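Local coordinates for 3-oxoacyl-[acyl-carrier protein] synthase (PDB 1UB7) that probably catalyses the first condensation step of fatty acid synthesis, joining acetyl-CoA with malonyl-ACP to give 3-oxobutanoyl-ACP, at residues K56-L61 against G67-V72; E48-L53 against V77-P82; Y115-A120 against A162-V167. All blocks are in the same frame, centred on the assembly; numbering follows the deposited sequence.

Interaction 1. Residues K56-L61 against G67-V72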
loop_
_atom_site.group_PDB
_atom_site.type_symbol
_atom_site.label_atom_id
_atom_site.label_comp_id
_atom_site.label_asym_id
_atom_site.label_seq_id
_atom_site.Cartn_x
_atom_site.Cartn_y
_atom_site.Cartn_z
ATOM N N LYS A 56 12.441 -15.205 1.160
ATOM C CA LYS A 56 12.631 -16.357 2.030
ATOM C C LYS A 56 11.339 -16.876 2.650
ATOM O O LYS A 56 11.174 -18.082 2.826
ATOM C CB LYS A 56 13.672 -16.040 3.114
ATOM C CG LYS A 56 15.099 -16.309 2.641
ATOM C CD LYS A 56 16.055 -15.215 3.052
ATOM C CE LYS A 56 17.395 -15.336 2.323
ATOM N NZ LYS A 56 18.294 -14.181 2.667
ATOM N N ALA A 57 10.411 -15.987 2.973
ATOM C CA ALA A 57 9.154 -16.442 3.556
ATOM C C ALA A 57 8.363 -17.194 2.497
ATOM O O ALA A 57 7.734 -18.203 2.789
ATOM C CB ALA A 57 8.345 -15.263 4.073
ATOM N N VAL A 58 8.393 -16.719 1.255
ATOM C CA VAL A 58 7.646 -17.416 0.219
ATOM C C VAL A 58 8.300 -18.774 -0.106
ATOM O O VAL A 58 7.593 -19.753 -0.385
ATOM C CB VAL A 58 7.495 -16.561 -1.065
ATOM C CG1 VAL A 58 6.694 -17.347 -2.107
ATOM C CG2 VAL A 58 6.767 -15.265 -0.743
ATOM N N GLU A 59 9.634 -18.843 -0.070
ATOM C CA GLU A 59 10.316 -20.123 -0.322
ATOM C C GLU A 59 9.875 -21.152 0.715
ATOM O O GLU A 59 9.652 -22.319 0.398
ATOM C CB GLU A 59 11.839 -19.966 -0.260
ATOM C CG GLU A 59 12.423 -19.343 -1.498
ATOM C CD GLU A 59 13.830 -18.834 -1.288
ATOM O OE1 GLU A 59 14.342 -18.947 -0.155
ATOM O OE2 GLU A 59 14.424 -18.309 -2.258
ATOM N N ASP A 60 9.744 -20.714 1.961
ATOM C CA ASP A 60 9.329 -21.615 3.008
ATOM C C ASP A 60 7.907 -22.092 2.682
ATOM O O ASP A 60 7.584 -23.271 2.839
ATOM C CB ASP A 60 9.378 -20.901 4.370
ATOM C CG ASP A 60 8.998 -21.823 5.513
ATOM O OD1 ASP A 60 9.632 -22.901 5.649
ATOM O OD2 ASP A 60 8.062 -21.481 6.267
ATOM N N LEU A 61 7.064 -21.165 2.234
ATOM C CA LEU A 61 5.682 -21.471 1.848
ATOM C C LEU A 61 5.708 -22.556 0.762
ATOM O O LEU A 61 4.938 -23.513 0.798
ATOM C CB LEU A 61 4.996 -20.194 1.315
ATOM C CG LEU A 61 3.511 -20.288 0.925
ATOM C CD1 LEU A 61 2.849 -18.921 1.108
ATOM C CD2 LEU A 61 3.355 -20.786 -0.526
ATOM N N GLY A 67 3.878 -26.085 -5.405
ATOM C CA GLY A 67 2.947 -25.644 -6.431
ATOM C C GLY A 67 1.879 -24.666 -5.978
ATOM O O GLY A 67 0.919 -24.405 -6.712
ATOM N N ALA A 68 2.046 -24.109 -4.783
ATOM C CA ALA A 68 1.059 -23.184 -4.230
ATOM C C ALA A 68 0.888 -21.851 -4.964
ATOM O O ALA A 68 -0.186 -21.252 -4.899
ATOM C CB ALA A 68 1.357 -22.926 -2.751
ATOM N N LEU A 69 1.919 -21.379 -5.663
ATOM C CA LEU A 69 1.801 -20.095 -6.348
ATOM C C LEU A 69 1.062 -20.214 -7.662
ATOM O O LEU A 69 0.856 -19.230 -8.371
ATOM C CB LEU A 69 3.168 -19.473 -6.577
ATOM C CG LEU A 69 3.984 -19.177 -5.319
ATOM C CD1 LEU A 69 5.202 -18.352 -5.695
ATOM C CD2 LEU A 69 3.135 -18.433 -4.319
ATOM N N GLU A 70 0.651 -21.431 -7.977
ATOM C CA GLU A 70 -0.082 -21.672 -9.200
ATOM C C GLU A 70 -1.444 -21.008 -9.059
ATOM O O GLU A 70 -2.169 -21.262 -8.093
ATOM C CB GLU A 70 -0.248 -23.174 -9.413
ATOM C CG GLU A 70 -0.921 -23.541 -10.711
ATOM C CD GLU A 70 -1.116 -25.034 -10.841
ATOM O OE1 GLU A 70 -0.333 -25.783 -10.200
ATOM O OE2 GLU A 70 -2.038 -25.451 -11.586
ATOM N N GLY A 71 -1.784 -20.151 -10.015
ATOM C CA GLY A 71 -3.072 -19.483 -9.977
ATOM C C GLY A 71 -3.047 -18.155 -9.245
ATOM O O GLY A 71 -4.075 -17.476 -9.143
ATOM N N VAL A 72 -1.877 -17.780 -8.733
ATOM C CA VAL A 72 -1.742 -16.528 -8.015
ATOM C C VAL A 72 -1.663 -15.343 -8.984
ATOM O O VAL A 72 -0.719 -15.242 -9.768
ATOM C CB VAL A 72 -0.493 -16.568 -7.104
ATOM C CG1 VAL A 72 -0.042 -15.145 -6.734
ATOM C CG2 VAL A 72 -0.819 -17.369 -5.856
#
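Leu-61 and Ala-68 make the close end of this apolar contact, in which helix 50-64 meets the loop that leads from it into strand 72-78, a helix-to-strand connection on one face of the five-stranded sheet of the thiolase fold. The methyl CD2 of Leu-61 lies 3.7 Å from CB of Ala-68, at the point where the backbones also come nearest, with the CA atoms of the same two residues 7.8 Å apart. Both residues direct their CB toward the other segment. The torsion of Leu-61, with CG anti to the backbone N (chi1 -177°), brings CD2 to the methyl of Ala-68. Buried here, Leu-61 also rests on Ala-6, Leu-133, Ala-161 and Val-163, side chains from three strands of the sheet.

The spacing is wider at Leu-69. Val-58, buried one helical turn earlier, reaches it through a single pair of methyls, CG1 of Val-58 and CD1 of Leu-69, 4.0 Å apart, and the two side chains cross obliquely. The second branch of Leu-69, CD2, stands 4.5 Å from CD2 of Leu-61. Phe-97 packs on both Val-58 and Leu-69. The solvent side is at the loop, where Gly-67 and Glu-70 are exposed. No hydrogen bond joins the segments; on the helix, Glu-59 and Asp-60 form salt bridges with Arg-96 and Lys-287.

The shape of the loop comes from two overlapping turns. In a type I turn from Gly-67 to Glu-70, Ala-68 faces the helix and Leu-69 reaches it with the end of its side chain. A type II turn follows, with Gly-71 in the position that takes positive phi (91°), and it is closed by the bond from Val-72 N to Leu-69 O at 3.1 Å.

Interaction 2. Residues E48-L53 against V77-P82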
loop_
_atom_site.group_PDB
_atom_site.type_symbol
_atom_site.label_atom_id
_atom_site.label_comp_id
_atom_site.label_asym_id
_atom_site.label_seq_id
_atom_site.Cartn_x
_atom_site.Cartn_y
_atom_site.Cartn_z
ATOM N N GLU A 48 20.887 -8.129 3.832
ATOM C CA GLU A 48 19.617 -8.837 3.726
ATOM C C GLU A 48 18.508 -7.842 4.021
ATOM O O GLU A 48 18.394 -7.365 5.144
ATOM C CB GLU A 48 19.578 -9.984 4.735
ATOM C CG GLU A 48 18.281 -10.761 4.769
ATOM C CD GLU A 48 18.318 -11.918 5.768
ATOM O OE1 GLU A 48 18.868 -11.724 6.872
ATOM O OE2 GLU A 48 17.785 -13.011 5.461
ATOM N N TYR A 49 17.692 -7.519 3.019
ATOM C CA TYR A 49 16.613 -6.547 3.215
ATOM C C TYR A 49 15.198 -7.093 3.208
ATOM O O TYR A 49 14.979 -8.297 3.044
ATOM C CB TYR A 49 16.739 -5.424 2.197
ATOM C CG TYR A 49 18.012 -4.649 2.395
ATOM C CD1 TYR A 49 19.216 -5.088 1.840
ATOM C CD2 TYR A 49 18.034 -3.519 3.209
ATOM C CE1 TYR A 49 20.414 -4.422 2.095
ATOM C CE2 TYR A 49 19.226 -2.846 3.472
ATOM C CZ TYR A 49 20.409 -3.302 2.913
ATOM O OH TYR A 49 21.579 -2.629 3.171
ATOM N N THR A 50 14.232 -6.197 3.390
ATOM C CA THR A 50 12.828 -6.607 3.429
ATOM C C THR A 50 12.399 -7.532 2.291
ATOM O O THR A 50 11.671 -8.503 2.522
ATOM C CB THR A 50 11.898 -5.397 3.465
ATOM O OG1 THR A 50 12.030 -4.747 4.736
ATOM C CG2 THR A 50 10.445 -5.833 3.248
ATOM N N SER A 51 12.857 -7.239 1.077
ATOM C CA SER A 51 12.518 -8.077 -0.064
ATOM C C SER A 51 13.090 -9.484 0.128
ATOM O O SER A 51 12.450 -10.485 -0.221
ATOM C CB SER A 51 13.046 -7.449 -1.361
ATOM O OG SER A 51 14.423 -7.168 -1.265
ATOM N N ASP A 52 14.284 -9.564 0.708
ATOM C CA ASP A 52 14.909 -10.869 0.943
ATOM C C ASP A 52 14.115 -11.648 1.975
ATOM O O ASP A 52 13.891 -12.852 1.824
ATOM C CB ASP A 52 16.340 -10.696 1.428
ATOM C CG ASP A 52 17.166 -9.891 0.469
ATOM O OD1 ASP A 52 17.464 -10.408 -0.633
ATOM O OD2 ASP A 52 17.498 -8.736 0.814
ATOM N N LEU A 53 13.691 -10.960 3.029
ATOM C CA LEU A 53 12.914 -11.626 4.046
ATOM C C LEU A 53 11.635 -12.115 3.371
ATOM O O LEU A 53 11.168 -13.218 3.654
ATOM C CB LEU A 53 12.586 -10.666 5.187
ATOM C CG LEU A 53 13.765 -9.912 5.821
ATOM C CD1 LEU A 53 13.241 -9.014 6.944
ATOM C CD2 LEU A 53 14.796 -10.904 6.363
ATOM N N VAL A 77 2.449 -6.903 -0.567
ATOM C CA VAL A 77 3.434 -6.986 0.507
ATOM C C VAL A 77 3.097 -5.965 1.593
ATOM O O VAL A 77 3.172 -4.755 1.375
ATOM C CB VAL A 77 4.872 -6.714 0.003
ATOM C CG1 VAL A 77 5.806 -6.488 1.188
ATOM C CG2 VAL A 77 5.380 -7.912 -0.827
ATOM N N ALA A 78 2.686 -6.440 2.756
ATOM C CA ALA A 78 2.398 -5.514 3.843
ATOM C C ALA A 78 3.731 -5.288 4.532
ATOM O O ALA A 78 4.324 -6.224 5.076
ATOM C CB ALA A 78 1.400 -6.111 4.805
ATOM N N THR A 79 4.215 -4.056 4.470
ATOM C CA THR A 79 5.487 -3.704 5.085
ATOM C C THR A 79 5.496 -2.223 5.393
ATOM O O THR A 79 4.640 -1.479 4.914
ATOM C CB THR A 79 6.675 -4.006 4.135
ATOM O OG1 THR A 79 7.915 -3.767 4.824
ATOM C CG2 THR A 79 6.605 -3.118 2.876
ATOM N N ASN A 80 6.467 -1.803 6.196
ATOM C CA ASN A 80 6.628 -0.392 6.542
ATOM C C ASN A 80 8.100 -0.031 6.362
ATOM O O ASN A 80 8.535 1.074 6.685
ATOM C CB ASN A 80 6.165 -0.138 7.979
ATOM C CG ASN A 80 4.664 -0.354 8.155
ATOM O OD1 ASN A 80 3.844 0.492 7.776
ATOM N ND2 ASN A 80 4.299 -1.496 8.723
ATOM N N THR A 81 8.869 -0.990 5.845
ATOM C CA THR A 81 10.281 -0.778 5.578
ATOM C C THR A 81 10.638 -1.332 4.199
ATOM O O THR A 81 11.556 -2.134 4.072
ATOM C CB THR A 81 11.207 -1.451 6.654
ATOM O OG1 THR A 81 10.930 -2.853 6.742
ATOM C CG2 THR A 81 10.998 -0.798 8.030
ATOM N N PRO A 82 9.931 -0.888 3.141
ATOM C CA PRO A 82 10.233 -1.389 1.796
ATOM C C PRO A 82 11.645 -0.993 1.332
ATOM O O PRO A 82 12.188 0.036 1.753
ATOM C CB PRO A 82 9.137 -0.757 0.945
ATOM C CG PRO A 82 8.963 0.579 1.605
ATOM C CD PRO A 82 8.964 0.227 3.078
HETATM O O HOH W 1 14.532 -3.147 2.960
#
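The carbonyl oxygen Thr-81 O takes a hydrogen bond from the hydroxyl of Thr-50 and a second, weak one from a water that the backbone N of Thr-50 holds. Thr-50 OG1 donates to Thr-81 O at 2.7 Å, and the hydroxyl lies 40° out of the carbonyl plane, above it and off the lone pairs. The water accepts from Thr-50 N at 3.1 Å and donates its weak bond to Thr-81 O at 3.3 Å. With chi1 of Thr-50 at -69°, OG1 stands beside the backbone N and faces Thr-81 O, while methyl CG2 turns the other way, to 3.6 Å from Thr-79 OG1.

Thr-79 OG1 is itself engaged twice. It accepts from Thr-81 N at 3.1 Å in a nearly straight bond (167°), forming an ST turn, and it is also hydrogen-bonded to Ala-137 O of the neighbouring strand. The contact thus joins the first turn of helix 50-64 to the bend after strand 72-78, an inner strand, between 131-138 and 102-107, in the N-terminal sheet of the thiolase fold. The side chain of Thr-81 lies about 11 Å from that of Asn-276, a predicted active-site residue; its OG1 is bonded to Glu-138 OE1 and to Ala-139 N.

A valine in place of Thr-50 would probably leave Thr-81 O without its direct donor, the weak water bond being all that remains from this helix.

Before the helix, Tyr-49 occupies the N-cap position, and its N donates to Asp-52 OD2 at 2.5 Å, a length short enough to be doubtful. That same carboxylate oxygen forms a salt bridge with Arg-196 of the second subunit, while the Tyr-49 side chain packs on Pro-195 of that subunit.

Interaction 3. Residues Y115-A120 against A162-V167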
loop_
_atom_site.group_PDB
_atom_site.type_symbol
_atom_site.label_atom_id
_atom_site.label_comp_id
_atom_site.label_asym_id
_atom_site.label_seq_id
_atom_site.Cartn_x
_atom_site.Cartn_y
_atom_site.Cartn_z
ATOM N N TYR A 115 -4.694 -6.381 7.220
ATOM C CA TYR A 115 -5.262 -5.458 6.240
ATOM C C TYR A 115 -5.107 -6.134 4.865
ATOM O O TYR A 115 -6.050 -6.189 4.072
ATOM C CB TYR A 115 -4.482 -4.141 6.257
ATOM C CG TYR A 115 -5.161 -3.034 7.013
ATOM C CD1 TYR A 115 -5.566 -3.210 8.341
ATOM C CD2 TYR A 115 -5.435 -1.810 6.395
ATOM C CE1 TYR A 115 -6.229 -2.194 9.033
ATOM C CE2 TYR A 115 -6.099 -0.786 7.080
ATOM C CZ TYR A 115 -6.489 -0.988 8.399
ATOM O OH TYR A 115 -7.115 0.019 9.085
ATOM N N ALA A 116 -3.918 -6.676 4.598
ATOM C CA ALA A 116 -3.668 -7.353 3.318
ATOM C C ALA A 116 -4.555 -8.590 3.119
ATOM O O ALA A 116 -4.950 -8.908 1.994
ATOM C CB ALA A 116 -2.199 -7.755 3.208
ATOM N N LEU A 117 -4.850 -9.294 4.208
ATOM C CA LEU A 117 -5.680 -10.488 4.122
ATOM C C LEU A 117 -7.082 -10.067 3.724
ATOM O O LEU A 117 -7.718 -10.717 2.890
ATOM C CB LEU A 117 -5.709 -11.250 5.468
ATOM C CG LEU A 117 -4.406 -11.931 5.936
ATOM C CD1 LEU A 117 -4.596 -12.541 7.318
ATOM C CD2 LEU A 117 -3.992 -13.015 4.934
ATOM N N ALA A 118 -7.556 -8.972 4.317
ATOM C CA ALA A 118 -8.886 -8.466 4.017
ATOM C C ALA A 118 -8.914 -8.032 2.558
ATOM O O ALA A 118 -9.847 -8.364 1.813
ATOM C CB ALA A 118 -9.225 -7.298 4.927
ATOM N N GLN A 119 -7.887 -7.303 2.138
ATOM C CA GLN A 119 -7.823 -6.861 0.746
ATOM C C GLN A 119 -7.749 -8.048 -0.217
ATOM O O GLN A 119 -8.349 -8.025 -1.302
ATOM C CB GLN A 119 -6.617 -5.943 0.525
ATOM C CG GLN A 119 -6.966 -4.463 0.533
ATOM C CD GLN A 119 -7.839 -4.027 -0.656
ATOM O OE1 GLN A 119 -8.366 -2.922 -0.649
ATOM N NE2 GLN A 119 -7.979 -4.887 -1.679
ATOM N N ALA A 120 -7.011 -9.080 0.183
ATOM C CA ALA A 120 -6.868 -10.272 -0.635
ATOM C C ALA A 120 -8.222 -10.939 -0.757
ATOM O O ALA A 120 -8.634 -11.347 -1.852
ATOM C CB ALA A 120 -5.889 -11.205 -0.017
ATOM N N ALA A 162 1.147 -15.920 2.995
ATOM C CA ALA A 162 0.052 -16.846 2.878
ATOM C C ALA A 162 -0.582 -16.654 1.517
ATOM O O ALA A 162 -0.496 -15.581 0.920
ATOM C CB ALA A 162 -0.965 -16.586 3.976
ATOM N N VAL A 163 -1.210 -17.696 1.012
ATOM C CA VAL A 163 -1.883 -17.561 -0.261
ATOM C C VAL A 163 -3.351 -17.546 0.087
ATOM O O VAL A 163 -3.824 -18.434 0.795
ATOM C CB VAL A 163 -1.595 -18.747 -1.190
ATOM C CG1 VAL A 163 -2.556 -18.727 -2.373
ATOM C CG2 VAL A 163 -0.165 -18.674 -1.675
ATOM N N VAL A 164 -4.069 -16.526 -0.368
ATOM C CA VAL A 164 -5.497 -16.470 -0.092
ATOM C C VAL A 164 -6.252 -16.897 -1.354
ATOM O O VAL A 164 -5.937 -16.448 -2.464
ATOM C CB VAL A 164 -5.925 -15.043 0.346
ATOM C CG1 VAL A 164 -7.421 -14.974 0.509
ATOM C CG2 VAL A 164 -5.242 -14.683 1.660
ATOM N N GLY A 165 -7.230 -17.782 -1.184
ATOM C CA GLY A 165 -8.012 -18.255 -2.317
ATOM C C GLY A 165 -9.330 -18.898 -1.909
ATOM O O GLY A 165 -9.656 -18.958 -0.719
ATOM N N LYS A 166 -10.104 -19.369 -2.886
ATOM C CA LYS A 166 -11.381 -20.011 -2.575
ATOM C C LYS A 166 -11.144 -21.288 -1.780
ATOM O O LYS A 166 -10.273 -22.082 -2.132
ATOM C CB LYS A 166 -12.145 -20.369 -3.856
ATOM C CG LYS A 166 -12.624 -19.172 -4.686
ATOM C CD LYS A 166 -13.853 -18.474 -4.094
ATOM C CE LYS A 166 -14.411 -17.447 -5.079
ATOM N NZ LYS A 166 -15.724 -16.870 -4.662
ATOM N N VAL A 167 -11.901 -21.476 -0.701
ATOM C CA VAL A 167 -11.789 -22.692 0.110
ATOM C C VAL A 167 -13.151 -23.390 0.178
ATOM O O VAL A 167 -14.191 -22.795 -0.133
ATOM C CB VAL A 167 -11.298 -22.407 1.551
ATOM C CG1 VAL A 167 -9.842 -22.020 1.528
ATOM C CG2 VAL A 167 -12.135 -21.317 2.196
#
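Helix 112-125, which starts just after the predicted active-site residue Cys-110, is the buried helix of this half of the thiolase fold, and here it runs alongside strand 158-165, in roughly the same direction. Val-164 meets two helix residues three positions apart, Leu-117 and Ala-120, which belong to one face of the helix. CB of Ala-120 is 3.9 Å from both CB and CG2 of Val-164 and 4.1 Å from CG1, so this small methyl rests against the whole branched head of the valine. The backbones accordingly come close, with the CA atoms of Ala-120 and Val-164 6.4 Å apart.

Leu-117 contributes a single methyl: its CD2 stands 3.9 Å from CG2 of Val-164, and the two side chains cross at about a right angle. In Val-164, CG1 is anti to the backbone N (chi1 175°), which leaves CG2 to face both helix residues. All three touching residues are buried, and no hydrogen bond crosses between the segments.

Ala-162, two residues earlier on the strand, also directs its CB toward the helix, whereas Val-163 points away and packs on Val-72 and Leu-133. On the helix, Leu-117 further touches Phe-173 of the second sheet, and Gln-119 OE1 is hydrogen-bonded to Tyr-104 OH of the second subunit. With strands of both sheets against it, the helix occupies a middle layer, as is typical of the alpha-beta-alpha-beta-alpha sandwich of the thiolase fold.

Overall arrangement
Along the chain, interaction 1 falls between the two segments of interaction 2, and both draw on helix 50-64; interaction 3 follows later. The centres of interactions 1 and 2 are about 16 Å apart, with a salt bridge from Lys-56 NZ to Glu-48 OE2 linking them. Interactions 1 and 3, with centres about 14 Å apart, meet where CD1 of Leu-61 packs on CA of Ala-162. Interactions 2 and 3, with centres about 19 Å apart, touch through Ala-78 and Ala-116. The mixed five-stranded sheet is common to all three: helix 50-64 packs on one face and helix 112-125 on the other. Interactions 2 and 3 also reach the second subunit, placing them beside the homodimer interface.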